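Local structure of probable arabinosyltransferase C (3PTY) at residues M322-V327 / A341-T346. The protein probably polymerises arabinose into the arabinan of arabinogalactan, with this C-terminal extracellular domain being a lectin-like carbohydrate-binding module. Numbering follows the deposited sequence.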
loop_
_atom_site.group_PDB
_atom_site.type_symbol
_atom_site.label_atom_id
_atom_site.label_comp_id
_atom_site.label_asym_id
_atom_site.label_seq_id
_atom_site.Cartn_x
_atom_site.Cartn_y
_atom_site.Cartn_z
ATOM N N MET A 322 -9.150 7.667 13.602
ATOM C CA MET A 322 -7.885 8.127 14.154
ATOM C C MET A 322 -7.263 9.148 13.208
ATOM O O MET A 322 -7.456 9.072 11.996
ATOM C CB MET A 322 -6.925 6.947 14.291
ATOM C CG MET A 322 -7.510 5.721 14.972
ATOM S SD MET A 322 -6.713 5.367 16.547
ATOM C CE MET A 322 -7.089 6.846 17.475
ATOM N N ARG A 323 -6.515 10.098 13.757
ATOM C CA ARG A 323 -5.662 10.951 12.935
ATOM C C ARG A 323 -4.302 10.281 12.736
ATOM O O ARG A 323 -3.680 9.837 13.700
ATOM C CB ARG A 323 -5.454 12.313 13.587
ATOM C CG ARG A 323 -4.477 13.194 12.827
ATOM C CD ARG A 323 -3.842 14.244 13.724
ATOM N NE ARG A 323 -4.771 15.319 14.052
ATOM C CZ ARG A 323 -5.036 16.344 13.248
ATOM N NH1 ARG A 323 -4.443 16.431 12.064
ATOM N NH2 ARG A 323 -5.896 17.281 13.625
ATOM N N ALA A 324 -3.847 10.217 11.490
ATOM C CA ALA A 324 -2.550 9.631 11.169
ATOM C C ALA A 324 -1.555 10.714 10.778
ATOM O O ALA A 324 -1.784 11.460 9.826
ATOM C CB ALA A 324 -2.694 8.619 10.044
ATOM N N THR A 325 -0.449 10.793 11.513
ATOM C CA THR A 325 0.593 11.776 11.225
ATOM C C THR A 325 1.916 11.096 10.889
ATOM O O THR A 325 2.525 10.458 11.742
ATOM C CB THR A 325 0.826 12.697 12.432
ATOM O OG1 THR A 325 -0.418 13.278 12.830
ATOM C CG2 THR A 325 1.813 13.799 12.081
ATOM N N THR A 326 2.360 11.230 9.645
ATOM C CA THR A 326 3.643 10.670 9.248
ATOM C C THR A 326 4.765 11.342 10.031
ATOM O O THR A 326 4.834 12.564 10.108
ATOM C CB THR A 326 3.876 10.841 7.741
ATOM O OG1 THR A 326 2.823 10.180 7.032
ATOM C CG2 THR A 326 5.215 10.239 7.321
ATOM N N VAL A 327 5.640 10.544 10.628
ATOM C CA VAL A 327 6.782 11.110 11.328
ATOM C C VAL A 327 8.008 11.008 10.426
ATOM O O VAL A 327 8.106 10.107 9.590
ATOM C CB VAL A 327 7.039 10.405 12.671
ATOM C CG1 VAL A 327 5.812 10.530 13.578
ATOM C CG2 VAL A 327 7.374 8.947 12.444
ATOM N N ALA A 341 6.836 4.566 5.206
ATOM C CA ALA A 341 6.484 5.613 6.158
ATOM C C ALA A 341 6.056 5.041 7.499
ATOM O O ALA A 341 5.369 4.025 7.560
ATOM C CB ALA A 341 5.360 6.494 5.590
ATOM N N LEU A 342 6.473 5.701 8.571
ATOM C CA LEU A 342 5.930 5.425 9.894
ATOM C C LEU A 342 4.986 6.569 10.230
ATOM O O LEU A 342 5.345 7.729 10.051
ATOM C CB LEU A 342 7.056 5.374 10.929
ATOM C CG LEU A 342 6.609 5.255 12.390
ATOM C CD1 LEU A 342 5.858 3.951 12.604
ATOM C CD2 LEU A 342 7.806 5.347 13.337
ATOM N N GLN A 343 3.785 6.247 10.701
ATOM C CA GLN A 343 2.829 7.265 11.128
ATOM C C GLN A 343 2.427 7.052 12.576
ATOM O O GLN A 343 2.228 5.919 13.004
ATOM C CB GLN A 343 1.563 7.191 10.285
ATOM C CG GLN A 343 1.794 7.341 8.792
ATOM C CD GLN A 343 0.490 7.485 8.061
ATOM O OE1 GLN A 343 -0.399 6.641 8.189
ATOM N NE2 GLN A 343 0.354 8.565 7.302
ATOM N N ARG A 344 2.292 8.143 13.320
ATOM C CA ARG A 344 1.756 8.072 14.672
ATOM C C ARG A 344 0.252 8.272 14.603
ATOM O O ARG A 344 -0.225 9.156 13.892
ATOM C CB ARG A 344 2.381 9.153 15.555
ATOM C CG ARG A 344 2.005 9.020 17.025
ATOM C CD ARG A 344 3.059 9.658 17.919
ATOM N NE ARG A 344 3.198 8.936 19.182
ATOM C CZ ARG A 344 4.209 9.105 20.028
ATOM N NH1 ARG A 344 5.172 9.974 19.746
ATOM N NH2 ARG A 344 4.262 8.402 21.153
ATOM N N LEU A 345 -0.497 7.446 15.328
ATOM C CA LEU A 345 -1.953 7.562 15.330
ATOM C C LEU A 345 -2.419 8.183 16.635
ATOM O O LEU A 345 -1.950 7.812 17.711
ATOM C CB LEU A 345 -2.616 6.190 15.148
ATOM C CG LEU A 345 -2.178 5.403 13.912
ATOM C CD1 LEU A 345 -2.937 4.084 13.809
ATOM C CD2 LEU A 345 -2.376 6.224 12.659
ATOM N N THR A 346 -3.341 9.132 16.524
ATOM C CA THR A 346 -3.936 9.783 17.686
ATOM C C THR A 346 -5.437 9.939 17.462
ATOM O O THR A 346 -5.883 10.087 16.325
ATOM C CB THR A 346 -3.304 11.164 17.943
ATOM O OG1 THR A 346 -3.293 11.919 16.725
ATOM C CG2 THR A 346 -1.872 11.012 18.435
HETATM O O HOH W 1 -1.376 11.772 14.773
HETATM O O HOH W 2 8.298 7.999 7.938
#
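The amide of Gln343 reaches across to Thr326, where NE2 donates a nearly straight hydrogen bond of 3.0 Å to OG1 that lies almost in the plane of the amide. The threonine hydroxyl is placed for this by its first torsion, which sets OG1 beside the backbone N (chi1 -59°). At the other end of the same amide, OE1 rests 3.6 Å from the CB of Ala324 and accepts a hydrogen bond from NE of Arg292, so both ends of the group are held and its rotation is fixed. Further along this face, CD2 of Leu345 packs at 3.6 Å on the CB of Ala324.

On the face carrying Thr325 and Thr346, one water joins the two hydroxyls, 2.6 Å from Thr325 OG1 and 2.7 Å from Thr346 OG1, and donates to the carbonyl O of Arg344, tying three residues together. Near the far end this face turns apolar: CG2 of Val327 meets CD2 of Leu342 at 3.7 Å, and both residues also touch Val39 of strand 37-40.

In the backbone ladder, Thr325 and Arg344 form a hydrogen-bonded antiparallel pair, with Thr325 N to Arg344 O at 2.9 Å and the return bond from Arg344 N to Thr325 O at 2.8 Å; Arg323 and Thr346 are paired likewise. A second water bridges Val327 O and Leu342 N. Further backbone bonds join Ala341 and Gln343 to strand 291-294, and Leu345 to Lys290 just before it. The two strands form a twisted antiparallel beta hairpin within the domain's mixed sheet, flanked by 37-40 and 291-294.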